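GlcNAc-alpha-1,4-Gal-releasing endo-beta-galactosidase (Clostridium perfringens, PDB 1UPS) probably hydrolyses internal beta-galactosidic linkages of glycans to release the disaccharide GlcNAc-alpha-1,4-Gal, and binds a calcium ion. Local coordinates at residues G259-N262 with D263-K267; F381-R384 with W385-N388. All blocks are in the same frame, centred on the assembly; numbering follows the deposited sequence.

Both interactions are tight local turns at the surface, each within one unbroken run of chain, and they share no elements: their centres are about 39 Å apart and their nearest atoms about 28 Å. Interaction 1 belongs to the loop between strands 246-254 and 267-279, in the family 16 glycosyl hydrolase region. Interaction 2 follows strand 378-383 in the C-terminal region, which is probably a ricin-like beta-trefoil. In each, an asparagine side-chain oxygen reaches forward to a backbone N-H, two residues on from Asn262 and three on from Asn383. A lysine ammonium and two waters add to the first turn, whereas a proline and carbon-oxygen contacts complete the second.

Interaction 1 (G259-N262 with D263-K267); sequences GAHN and DVWPK
His261 lays its imidazole against the benzo edge of the Trp265 indole, CD2 lying 3.4 Å from CZ2 and close to the indole plane. The planes meet at 51°, an oblique pairing that is neither a stack nor edge-to-face. With chi1 at 63°, the His261 ring turns toward Trp265, and its ND1 is hydrogen-bonded to Asp255. Lys267 bends at chi2 to pass CE over one face of Trp265, near the rim, and carries its ammonium into the turn. There NZ donates to Asn262 O at 2.9 Å, from above the carbonyl plane, and to Val264 O at 2.7 Å. A water accepting from both NZ and Asn262 N extends this grip on the buried lysine. OD1 of Asn262 takes the N-H of Val264 at 3.1 Å along a nearly straight path (163°), though from above the carbonyl plane of the side-chain amide, while its ND2 donates to Thr140 O. A second water bridges His261 O to Asp263 OD2, the latter bond weak. After the cis peptide before Pro266 the chain enters strand 267-279, where Lys267 forms backbone hydrogen bonds with Ile78. The OD1-to-N(i+2) link defines an Asx turn, here in a loop joining the two sheets of the beta-sandwich characteristic of family 16.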
ATOM      1  N   GLY A 259      -2.570 -20.886  -4.770  1.00 10.74           N
ATOM      2  CA  GLY A 259      -3.129 -22.203  -4.484  1.00 11.30           C
ATOM      3  C   GLY A 259      -4.081 -22.780  -5.522  1.00 11.14           C
ATOM      4  O   GLY A 259      -4.699 -22.038  -6.289  1.00 11.00           O
ATOM      5  N   ALA A 260      -4.205 -24.111  -5.519  1.00 10.44           N
ATOM      6  CA  ALA A 260      -5.085 -24.815  -6.454  1.00 10.43           C
ATOM      7  C   ALA A 260      -6.536 -24.576  -6.052  1.00  9.82           C
ATOM      8  O   ALA A 260      -6.846 -24.477  -4.852  1.00  9.66           O
ATOM      9  CB  ALA A 260      -4.781 -26.327  -6.424  1.00  9.70           C
ATOM     10  N   HIS A 261      -7.429 -24.501  -7.044  1.00 10.09           N
ATOM     11  CA  HIS A 261      -8.861 -24.273  -6.803  1.00  9.85           C
ATOM     12  C   HIS A 261      -9.466 -25.321  -5.871  1.00 10.26           C
ATOM     13  O   HIS A 261      -9.108 -26.507  -5.950  1.00 10.26           O
ATOM     14  CB  HIS A 261      -9.659 -24.262  -8.126  1.00  9.42           C
ATOM     15  CG  HIS A 261      -9.627 -25.568  -8.887  1.00 10.79           C
ATOM     16  ND1 HIS A 261      -8.628 -25.877  -9.787  1.00 10.96           N
ATOM     17  CD2 HIS A 261     -10.493 -26.618  -8.915  1.00  9.98           C
ATOM     18  CE1 HIS A 261      -8.871 -27.063 -10.326  1.00 11.61           C
ATOM     19  NE2 HIS A 261      -9.999 -27.533  -9.822  1.00 11.30           N
ATOM     20  N   ASN A 262     -10.384 -24.888  -4.993  1.00  9.13           N
ATOM     21  CA  ASN A 262     -11.305 -25.849  -4.370  1.00  8.90           C
ATOM     22  C   ASN A 262     -12.493 -26.057  -5.311  1.00  9.54           C
ATOM     23  O   ASN A 262     -12.462 -25.584  -6.452  1.00  9.23           O
ATOM     24  CB  ASN A 262     -11.743 -25.409  -2.953  1.00  8.44           C
ATOM     25  CG  ASN A 262     -12.722 -24.210  -2.953  1.00  9.43           C
ATOM     26  OD1 ASN A 262     -13.145 -23.706  -4.003  1.00  9.68           O
ATOM     27  ND2 ASN A 262     -13.067 -23.745  -1.746  1.00  8.10           N
ATOM     28  N   ASP A 263     -13.554 -26.719  -4.836  1.00  8.98           N
ATOM     29  CA  ASP A 263     -14.620 -27.119  -5.740  1.00  9.64           C
ATOM     30  C   ASP A 263     -15.825 -26.178  -5.753  1.00 10.14           C
ATOM     31  O   ASP A 263     -16.879 -26.546  -6.256  1.00 10.34           O
ATOM     32  CB  ASP A 263     -15.026 -28.576  -5.462  1.00  9.55           C
ATOM     33  CG  ASP A 263     -13.893 -29.543  -5.753  1.00 11.38           C
ATOM     34  OD1 ASP A 263     -13.684 -30.503  -4.968  1.00 11.74           O
ATOM     35  OD2 ASP A 263     -13.165 -29.414  -6.765  1.00 11.52           O
ATOM     36  N   VAL A 264     -15.634 -24.953  -5.251  1.00  9.69           N
ATOM     37  CA  VAL A 264     -16.687 -23.933  -5.260  1.00  9.73           C
ATOM     38  C   VAL A 264     -16.527 -22.986  -6.440  1.00 10.54           C
ATOM     39  O   VAL A 264     -15.504 -22.291  -6.572  1.00 10.42           O
ATOM     40  CB  VAL A 264     -16.679 -23.112  -3.955  1.00  9.67           C
ATOM     41  CG1 VAL A 264     -17.842 -22.090  -3.960  1.00 10.40           C
ATOM     42  CG2 VAL A 264     -16.789 -24.055  -2.754  1.00  9.76           C
ATOM     43  N   TRP A 265     -17.544 -22.963  -7.299  1.00 10.70           N
ATOM     44  CA  TRP A 265     -17.486 -22.169  -8.533  1.00 11.34           C
ATOM     45  C   TRP A 265     -18.729 -21.290  -8.702  1.00 11.90           C
ATOM     46  O   TRP A 265     -19.817 -21.627  -8.173  1.00 12.25           O
ATOM     47  CB  TRP A 265     -17.376 -23.106  -9.740  1.00 11.23           C
ATOM     48  CG  TRP A 265     -16.078 -23.879  -9.769  1.00 10.48           C
ATOM     49  CD1 TRP A 265     -15.865 -25.153  -9.316  1.00 12.72           C
ATOM     50  CD2 TRP A 265     -14.824 -23.428 -10.293  1.00 11.47           C
ATOM     51  NE1 TRP A 265     -14.550 -25.513  -9.510  1.00 10.86           N
ATOM     52  CE2 TRP A 265     -13.893 -24.481 -10.129  1.00 10.91           C
ATOM     53  CE3 TRP A 265     -14.392 -22.234 -10.892  1.00 10.67           C
ATOM     54  CZ2 TRP A 265     -12.543 -24.375 -10.531  1.00 11.15           C
ATOM     55  CZ3 TRP A 265     -13.053 -22.127 -11.301  1.00 10.05           C
ATOM     56  CH2 TRP A 265     -12.147 -23.201 -11.119  1.00  9.75           C
ATOM     57  N   PRO A 266     -18.617 -20.194  -9.451  1.00 12.56           N
ATOM     58  CA  PRO A 266     -17.363 -19.662 -10.020  1.00 12.28           C
ATOM     59  C   PRO A 266     -16.492 -18.994  -8.965  1.00 12.17           C
ATOM     60  O   PRO A 266     -16.999 -18.706  -7.863  1.00 11.73           O
ATOM     61  CB  PRO A 266     -17.860 -18.553 -10.959  1.00 13.11           C
ATOM     62  CG  PRO A 266     -19.305 -18.867 -11.183  1.00 14.84           C
ATOM     63  CD  PRO A 266     -19.790 -19.408  -9.867  1.00 13.26           C
ATOM     64  N   LYS A 267     -15.226 -18.733  -9.292  1.00 11.25           N
ATOM     65  CA  LYS A 267     -14.422 -17.834  -8.451  1.00 11.25           C
ATOM     66  C   LYS A 267     -14.817 -16.425  -8.870  1.00 11.72           C
ATOM     67  O   LYS A 267     -14.655 -16.050 -10.043  1.00 12.25           O
ATOM     68  CB  LYS A 267     -12.912 -18.048  -8.636  1.00 11.34           C
ATOM     69  CG  LYS A 267     -12.438 -19.510  -8.700  1.00 11.53           C
ATOM     70  CD  LYS A 267     -12.857 -20.321  -7.458  1.00  9.90           C
ATOM     71  CE  LYS A 267     -12.368 -21.769  -7.629  1.00  9.68           C
ATOM     72  NZ  LYS A 267     -12.821 -22.685  -6.521  1.00  9.47           N
TER
HETATM   73  O   HOH W   1     -10.519 -28.971  -5.420  1.00 27.97           O
HETATM   74  O   HOH W   2     -10.721 -21.848  -4.658  1.00 14.35           O

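Interaction 2 (F381-R384 with W385-N388); sequences FVNR and WKPN
Strand 378-383 ends at Asn383, and the chain makes a single turn with helical backbone angles at Arg384 and Trp385 before Lys386 returns to an extended conformation, bringing the CA atoms of Asn383 and Pro387 to 5.0 Å. Asn383 holds the turn with its amide: with CG anti to the backbone N (chi1 -166°), OD1 reaches forward to accept the N-H of Lys386 at 2.9 Å. The donor lies in the carbonyl plane on a lone pair, with an angle of 157° at the hydrogen. Trp385 N stands 3.0 Å from the same OD1, and Trp385 CB is almost as near. The side-chain amide thus closes the turn by reaching the N-H three residues ahead. The helical conformation ends at Lys386, and Pro387 has no N-H to offer Asn383 O. Instead its CA-H points at that oxygen, with Pro387 CA 3.1 Å from Asn383 O. Beyond it, CG1 of Val382 approaches Pro387 O at 3.2 Å. Lys386 bends at chi2, which sets CE 3.6 Å above the centre of the Trp385 ring. The extended Arg384 side chain brings NH1 to Asp333 in a salt bridge and to Gln369 in a hydrogen bond, with a cation-pi contact to Trp366. Asn383 ND2 donates to Ser367 O; through backbone hydrogen bonds Val382 pairs with Ser371 of strand 370-375, and Asn383 with Met389, just before strand 390-392.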
ATOM      1  N   PHE A 381       6.299   2.737  16.592  1.00 13.77           N
ATOM      2  CA  PHE A 381       7.637   2.737  16.033  1.00 14.37           C
ATOM      3  C   PHE A 381       8.345   1.488  16.523  1.00 14.15           C
ATOM      4  O   PHE A 381       8.529   1.307  17.732  1.00 13.10           O
ATOM      5  CB  PHE A 381       8.405   3.972  16.487  1.00 14.69           C
ATOM      6  CG  PHE A 381       7.864   5.250  15.937  1.00 17.13           C
ATOM      7  CD1 PHE A 381       7.087   6.087  16.738  1.00 18.35           C
ATOM      8  CD2 PHE A 381       8.124   5.611  14.621  1.00 18.73           C
ATOM      9  CE1 PHE A 381       6.588   7.282  16.225  1.00 21.10           C
ATOM     10  CE2 PHE A 381       7.627   6.791  14.109  1.00 21.32           C
ATOM     11  CZ  PHE A 381       6.863   7.618  14.900  1.00 18.61           C
ATOM     12  N   VAL A 382       8.743   0.636  15.579  1.00 14.20           N
ATOM     13  CA  VAL A 382       9.317  -0.674  15.897  1.00 13.90           C
ATOM     14  C   VAL A 382      10.749  -0.741  15.366  1.00 14.00           C
ATOM     15  O   VAL A 382      10.996  -0.422  14.201  1.00 14.25           O
ATOM     16  CB  VAL A 382       8.470  -1.810  15.298  1.00 14.28           C
ATOM     17  CG1 VAL A 382       9.092  -3.147  15.600  1.00 13.49           C
ATOM     18  CG2 VAL A 382       7.024  -1.755  15.829  1.00 14.08           C
ATOM     19  N   ASN A 383      11.698  -1.105  16.226  1.00 13.71           N
ATOM     20  CA  ASN A 383      13.115  -0.975  15.859  1.00 13.78           C
ATOM     21  C   ASN A 383      13.517  -1.937  14.738  1.00 13.71           C
ATOM     22  O   ASN A 383      12.996  -3.050  14.665  1.00 13.80           O
ATOM     23  CB  ASN A 383      13.992  -1.186  17.089  1.00 13.74           C
ATOM     24  CG  ASN A 383      15.403  -0.736  16.866  1.00 13.28           C
ATOM     25  OD1 ASN A 383      16.300  -1.557  16.672  1.00 13.33           O
ATOM     26  ND2 ASN A 383      15.617   0.581  16.861  1.00 12.77           N
ATOM     27  N   ARG A 384      14.429  -1.511  13.855  1.00 13.79           N
ATOM     28  CA  ARG A 384      14.905  -2.405  12.793  1.00 13.93           C
ATOM     29  C   ARG A 384      15.903  -3.439  13.335  1.00 14.52           C
ATOM     30  O   ARG A 384      15.800  -4.642  13.039  1.00 14.39           O
ATOM     31  CB  ARG A 384      15.559  -1.614  11.656  1.00 13.87           C
ATOM     32  CG  ARG A 384      15.919  -2.489  10.445  1.00 14.09           C
ATOM     33  CD  ARG A 384      16.805  -1.800   9.445  1.00 15.13           C
ATOM     34  NE  ARG A 384      17.024  -2.639   8.262  1.00 15.11           N
ATOM     35  CZ  ARG A 384      17.532  -2.199   7.115  1.00 16.13           C
ATOM     36  NH1 ARG A 384      17.910  -0.933   6.990  1.00 14.76           N
ATOM     37  NH2 ARG A 384      17.685  -3.041   6.093  1.00 17.10           N
ATOM     38  N   TRP A 385      16.875  -2.963  14.113  1.00 14.38           N
ATOM     39  CA  TRP A 385      17.918  -3.828  14.675  1.00 15.13           C
ATOM     40  C   TRP A 385      17.302  -4.884  15.591  1.00 15.36           C
ATOM     41  O   TRP A 385      17.669  -6.071  15.534  1.00 14.13           O
ATOM     42  CB  TRP A 385      18.916  -2.976  15.454  1.00 15.10           C
ATOM     43  CG  TRP A 385      20.157  -3.698  15.935  1.00 16.87           C
ATOM     44  CD1 TRP A 385      20.859  -4.701  15.282  1.00 19.44           C
ATOM     45  CD2 TRP A 385      20.851  -3.458  17.155  1.00 17.59           C
ATOM     46  NE1 TRP A 385      21.940  -5.087  16.043  1.00 20.08           N
ATOM     47  CE2 TRP A 385      21.958  -4.342  17.199  1.00 19.01           C
ATOM     48  CE3 TRP A 385      20.649  -2.580  18.235  1.00 17.54           C
ATOM     49  CZ2 TRP A 385      22.851  -4.368  18.274  1.00 20.01           C
ATOM     50  CZ3 TRP A 385      21.542  -2.599  19.293  1.00 18.49           C
ATOM     51  CH2 TRP A 385      22.626  -3.495  19.311  1.00 19.07           C
ATOM     52  N   LYS A 386      16.352  -4.445  16.417  1.00 15.45           N
ATOM     53  CA  LYS A 386      15.670  -5.334  17.363  1.00 16.40           C
ATOM     54  C   LYS A 386      14.162  -5.281  17.145  1.00 16.47           C
ATOM     55  O   LYS A 386      13.447  -4.567  17.866  1.00 16.57           O
ATOM     56  CB  LYS A 386      16.016  -4.949  18.813  1.00 17.04           C
ATOM     57  CG  LYS A 386      17.516  -4.950  19.171  1.00 18.17           C
ATOM     58  CD  LYS A 386      18.124  -6.356  19.181  1.00 20.62           C
ATOM     59  CE  LYS A 386      19.651  -6.282  19.267  1.00 21.25           C
ATOM     60  NZ  LYS A 386      20.303  -7.607  19.034  1.00 22.33           N
ATOM     61  N   PRO A 387      13.675  -6.035  16.158  1.00 16.44           N
ATOM     62  CA  PRO A 387      12.292  -5.901  15.683  1.00 16.62           C
ATOM     63  C   PRO A 387      11.179  -6.322  16.655  1.00 16.35           C
ATOM     64  O   PRO A 387      10.000  -6.170  16.305  1.00 16.28           O
ATOM     65  CB  PRO A 387      12.285  -6.741  14.397  1.00 16.92           C
ATOM     66  CG  PRO A 387      13.344  -7.738  14.597  1.00 17.77           C
ATOM     67  CD  PRO A 387      14.425  -7.048  15.385  1.00 16.76           C
ATOM     68  N   ASN A 388      11.527  -6.831  17.836  1.00 16.02           N
ATOM     69  CA  ASN A 388      10.505  -7.038  18.876  1.00 17.07           C
ATOM     70  C   ASN A 388      10.286  -5.801  19.761  1.00 16.32           C
ATOM     71  O   ASN A 388       9.393  -5.789  20.602  1.00 16.00           O
ATOM     72  CB  ASN A 388      10.857  -8.232  19.765  1.00 17.27           C
ATOM     73  CG  ASN A 388      10.573  -9.565  19.093  1.00 20.77           C
ATOM     74  OD1 ASN A 388       9.631  -9.693  18.296  1.00 23.89           O
ATOM     75  ND2 ASN A 388      11.378 -10.569  19.416  1.00 22.08           N
TER